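Local structure of ABC-type branched-chain amino acid transport systems periplasmic component-like protein (Thermomonospora curvata, 4N03) at residues A[282-295]-A[305-317]. The protein probably serves as the extracytoplasmic substrate-binding component of an ABC transporter, with palmitic acid, a fatty acid, bound in this structure. Numbering follows the deposited sequence.
Sequences APMSADLPAIKKLA and DPLDSGVVNGYGG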
loop_
_atom_site.group_PDB
_atom_site.type_symbol
_atom_site.label_atom_id
_atom_site.label_comp_id
_atom_site.label_asym_id
_atom_site.label_seq_id
_atom_site.Cartn_x
_atom_site.Cartn_y
_atom_site.Cartn_z
ATOM N N ALA A 282 8.731 0.210 5.315
ATOM C CA ALA A 282 9.384 0.733 6.490
ATOM C C ALA A 282 8.694 2.043 6.928
ATOM O O ALA A 282 8.247 2.818 6.072
ATOM C CB ALA A 282 10.827 1.029 6.189
ATOM N N PRO A 283 8.595 2.254 8.237
ATOM C CA PRO A 283 8.094 3.526 8.700
ATOM C C PRO A 283 9.188 4.633 8.604
ATOM O O PRO A 283 10.363 4.345 8.403
ATOM C CB PRO A 283 7.723 3.221 10.139
ATOM C CG PRO A 283 8.732 2.222 10.568
ATOM C CD PRO A 283 8.992 1.398 9.335
HETATM N N MSE A 284 8.789 5.889 8.811
HETATM C CA MSE A 284 9.693 7.072 8.697
HETATM C C MSE A 284 10.736 7.128 9.779
HETATM O O MSE A 284 11.627 7.964 9.713
HETATM C CB MSE A 284 8.838 8.320 8.593
HETATM C CG MSE A 284 7.980 8.272 7.335
HETATM SE SE MSE A 284 8.416 9.625 6.026
HETATM C CE MSE A 284 10.313 9.260 5.827
ATOM N N SER A 285 10.628 6.309 10.803
ATOM C CA SER A 285 11.593 6.193 11.883
ATOM C C SER A 285 12.691 5.188 11.633
ATOM O O SER A 285 13.610 5.060 12.421
ATOM C CB SER A 285 10.863 5.845 13.156
ATOM O OG SER A 285 10.228 4.592 12.983
ATOM N N ALA A 286 12.610 4.435 10.533
ATOM C CA ALA A 286 13.641 3.437 10.275
ATOM C C ALA A 286 15.017 4.088 10.087
ATOM O O ALA A 286 15.135 5.134 9.461
ATOM C CB ALA A 286 13.295 2.641 9.043
ATOM N N ASP A 287 16.036 3.369 10.510
ATOM C CA ASP A 287 17.414 3.891 10.468
ATOM C C ASP A 287 18.017 3.589 9.100
ATOM O O ASP A 287 18.864 2.704 8.961
ATOM C CB ASP A 287 18.236 3.276 11.593
ATOM C CG ASP A 287 19.626 3.857 11.689
ATOM O OD1 ASP A 287 19.836 4.957 11.141
ATOM O OD2 ASP A 287 20.478 3.187 12.295
ATOM N N LEU A 288 17.555 4.319 8.097
ATOM C CA LEU A 288 18.034 4.207 6.727
ATOM C C LEU A 288 18.305 5.603 6.195
ATOM O O LEU A 288 17.479 6.471 6.342
ATOM C CB LEU A 288 16.980 3.527 5.863
ATOM C CG LEU A 288 16.621 2.076 6.169
ATOM C CD1 LEU A 288 15.428 1.653 5.347
ATOM C CD2 LEU A 288 17.735 1.077 5.942
ATOM N N PRO A 289 19.442 5.788 5.520
ATOM C CA PRO A 289 19.766 7.140 5.030
ATOM C C PRO A 289 18.726 7.738 4.102
ATOM O O PRO A 289 18.393 8.914 4.214
ATOM C CB PRO A 289 21.111 6.946 4.316
ATOM C CG PRO A 289 21.690 5.757 4.950
ATOM C CD PRO A 289 20.578 4.874 5.358
ATOM N N ALA A 290 18.112 6.934 3.231
ATOM C CA ALA A 290 17.140 7.495 2.305
ATOM C C ALA A 290 15.863 7.893 3.026
ATOM O O ALA A 290 15.179 8.814 2.587
ATOM C CB ALA A 290 16.815 6.535 1.182
ATOM N N ILE A 291 15.537 7.170 4.103
ATOM C CA ILE A 291 14.349 7.515 4.901
ATOM C C ILE A 291 14.561 8.860 5.608
ATOM O O ILE A 291 13.685 9.706 5.600
ATOM C CB ILE A 291 14.059 6.413 5.933
ATOM C CG1 ILE A 291 13.531 5.183 5.251
ATOM C CG2 ILE A 291 13.121 6.864 7.039
ATOM C CD1 ILE A 291 12.078 5.194 4.783
ATOM N N LYS A 292 15.721 9.017 6.233
ATOM C CA LYS A 292 16.071 10.288 6.904
ATOM C C LYS A 292 16.062 11.471 5.924
ATOM O O LYS A 292 15.518 12.553 6.204
ATOM C CB LYS A 292 17.422 10.113 7.586
ATOM C CG LYS A 292 17.406 9.173 8.768
ATOM C CD LYS A 292 18.774 8.912 9.383
ATOM C CE LYS A 292 18.751 7.706 10.309
ATOM N NZ LYS A 292 17.891 7.913 11.514
ATOM N N LYS A 293 16.638 11.270 4.757
ATOM C CA LYS A 293 16.637 12.292 3.712
ATOM C C LYS A 293 15.231 12.670 3.267
ATOM O O LYS A 293 14.901 13.851 3.064
ATOM C CB LYS A 293 17.514 11.844 2.556
ATOM C CG LYS A 293 17.670 12.804 1.396
ATOM C CD LYS A 293 18.577 12.198 0.320
ATOM C CE LYS A 293 19.019 13.264 -0.671
ATOM N NZ LYS A 293 20.008 12.726 -1.647
ATOM N N LEU A 294 14.385 11.653 3.083
ATOM C CA LEU A 294 12.990 11.871 2.711
ATOM C C LEU A 294 12.245 12.644 3.800
ATOM O O LEU A 294 11.470 13.535 3.525
ATOM C CB LEU A 294 12.349 10.533 2.392
ATOM C CG LEU A 294 10.836 10.567 2.157
ATOM C CD1 LEU A 294 10.469 11.522 1.039
ATOM C CD2 LEU A 294 10.336 9.173 1.841
ATOM N N ALA A 295 12.442 12.253 5.043
ATOM C CA ALA A 295 11.776 12.922 6.145
ATOM C C ALA A 295 12.100 14.417 6.123
ATOM O O ALA A 295 11.218 15.239 6.268
ATOM C CB ALA A 295 12.180 12.303 7.470
ATOM N N ASP A 305 1.919 18.992 7.247
ATOM C CA ASP A 305 1.316 17.678 6.948
ATOM C C ASP A 305 2.162 16.614 7.605
ATOM O O ASP A 305 3.273 16.363 7.195
ATOM C CB ASP A 305 1.238 17.420 5.448
ATOM C CG ASP A 305 0.268 18.322 4.749
ATOM O OD1 ASP A 305 -0.919 18.407 5.197
ATOM O OD2 ASP A 305 0.682 18.920 3.741
ATOM N N PRO A 306 1.620 15.934 8.585
ATOM C CA PRO A 306 2.456 15.010 9.320
ATOM C C PRO A 306 3.112 13.944 8.438
ATOM O O PRO A 306 2.524 13.479 7.493
ATOM C CB PRO A 306 1.461 14.366 10.300
ATOM C CG PRO A 306 0.428 15.417 10.515
ATOM C CD PRO A 306 0.265 16.046 9.169
ATOM N N LEU A 307 4.338 13.604 8.749
ATOM C CA LEU A 307 4.990 12.472 8.133
ATOM C C LEU A 307 4.223 11.198 8.468
ATOM O O LEU A 307 3.680 11.075 9.558
ATOM C CB LEU A 307 6.431 12.339 8.592
ATOM C CG LEU A 307 7.364 13.462 8.156
ATOM C CD1 LEU A 307 8.655 13.323 8.905
ATOM C CD2 LEU A 307 7.631 13.422 6.665
ATOM N N ASP A 308 4.166 10.219 7.546
ATOM C CA ASP A 308 3.496 8.959 7.758
ATOM C C ASP A 308 4.037 7.962 6.767
ATOM O O ASP A 308 4.874 8.290 5.922
ATOM C CB ASP A 308 1.975 9.123 7.705
ATOM C CG ASP A 308 1.431 9.518 6.363
ATOM O OD1 ASP A 308 2.007 9.121 5.326
ATOM O OD2 ASP A 308 0.372 10.195 6.339
ATOM N N SER A 309 3.551 6.730 6.849
ATOM C CA SER A 309 4.109 5.663 6.034
ATOM C C SER A 309 3.644 5.807 4.573
ATOM O O SER A 309 4.273 5.273 3.668
ATOM C CB SER A 309 3.773 4.329 6.653
ATOM O OG SER A 309 4.453 4.178 7.889
ATOM N N GLY A 310 2.578 6.576 4.317
ATOM C CA GLY A 310 2.191 6.908 2.976
ATOM C C GLY A 310 3.204 7.775 2.249
ATOM O O GLY A 310 3.362 7.701 1.025
ATOM N N VAL A 311 3.924 8.631 2.986
ATOM C CA VAL A 311 4.994 9.415 2.386
ATOM C C VAL A 311 6.034 8.470 1.747
ATOM O O VAL A 311 6.498 8.693 0.641
ATOM C CB VAL A 311 5.625 10.391 3.408
ATOM C CG1 VAL A 311 6.824 11.125 2.797
ATOM C CG2 VAL A 311 4.584 11.397 3.907
ATOM N N VAL A 312 6.449 7.474 2.514
ATOM C CA VAL A 312 7.411 6.491 2.008
ATOM C C VAL A 312 6.874 5.791 0.751
ATOM O O VAL A 312 7.547 5.678 -0.245
ATOM C CB VAL A 312 7.772 5.433 3.098
ATOM C CG1 VAL A 312 8.883 4.535 2.588
ATOM C CG2 VAL A 312 8.220 6.105 4.376
ATOM N N ASN A 313 5.618 5.363 0.821
ATOM C CA ASN A 313 4.983 4.677 -0.273
ATOM C C ASN A 313 4.913 5.505 -1.534
ATOM O O ASN A 313 5.217 5.038 -2.629
ATOM C CB ASN A 313 3.576 4.225 0.150
ATOM C CG ASN A 313 2.857 3.453 -0.937
ATOM O OD1 ASN A 313 3.339 2.407 -1.447
ATOM N ND2 ASN A 313 1.733 3.919 -1.275
ATOM N N GLY A 314 4.535 6.789 -1.381
ATOM C CA GLY A 314 4.454 7.618 -2.572
ATOM C C GLY A 314 5.812 7.932 -3.153
ATOM O O GLY A 314 5.970 7.937 -4.370
ATOM N N TYR A 315 6.793 8.271 -2.326
ATOM C CA TYR A 315 8.109 8.577 -2.847
ATOM C C TYR A 315 8.660 7.361 -3.589
ATOM O O TYR A 315 9.227 7.488 -4.648
ATOM C CB TYR A 315 9.017 8.983 -1.687
ATOM C CG TYR A 315 10.192 9.860 -2.063
ATOM C CD1 TYR A 315 9.990 11.157 -2.457
ATOM C CD2 TYR A 315 11.444 9.383 -2.003
ATOM C CE1 TYR A 315 11.078 12.033 -2.718
ATOM C CE2 TYR A 315 12.532 10.207 -2.281
ATOM C CZ TYR A 315 12.329 11.508 -2.683
ATOM O OH TYR A 315 13.440 12.350 -2.889
ATOM N N GLY A 316 8.464 6.181 -3.016
ATOM C CA GLY A 316 8.889 4.959 -3.670
ATOM C C GLY A 316 8.218 4.702 -4.993
ATOM O O GLY A 316 8.880 4.220 -5.926
ATOM N N GLY A 317 6.925 4.965 -5.099
ATOM C CA GLY A 317 6.248 4.744 -6.373
ATOM C C GLY A 317 6.754 5.666 -7.454
ATOM O O GLY A 317 6.960 5.297 -8.608
HETATM O O HOH W 1 5.866 2.595 4.464
HETATM O O HOH W 2 5.892 6.136 9.295
#
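Where Leu-294 of helix 289-295 lies against Val-311, Val-312 and Tyr-315 of helix 309-317, the two axes pass 10.9 Å apart at 104°, close to perpendicular. Leu-294 reaches across with CG anti to its own backbone N (chi1 172°), which sets CD1 over one face of the Tyr-315 ring, 3.6 Å from the centroid, in a CH-pi contact; CD2 lies instead against Tyr-315 CB. The hydroxyl of this tyrosine bonds to Glu-63, and its ring meets Tyr-60 edge-to-face, which ties the crossing to helix 47-66. A serine in place of Tyr-315 would probably leave Leu-294 CD1 without its aromatic face and Glu-63 without the hydroxyl that it meets. Nearer the start of helix 309-317, the selenomethionine at Met-284, in the conformer described here, one of two deposited, bends at chi2 and chi3, CG sitting 3.7 Å from Val-312 CG2 while SE touches Val-311 CG1 and Leu-307 CD2. The other methyl of Val-312, CG1, receives Ile-291 CD1 at 3.9 Å, the two side chains crossing at about a right angle, and Leu-307 CD1 rests against Ala-295 CB.

No direct hydrogen bond spans the segments; water does that work at the polar margin. One molecule donates to both Ala-282 O and Ser-309 O, and another accepts from Met-284 N and is hydrogen-bonded to Ser-309 OG (2.8 Å) in the conformer described, again one of two. Asp-308, the N-cap, accepts from Val-311 N through OD1, while OD2 bonds to Ser-52. The capped helix start also faces the ligand, with Gly-310 touching the bound palmitic acid: an apolar helix-helix crossing beside the ligand site of a two-lobed periplasmic binding protein fold.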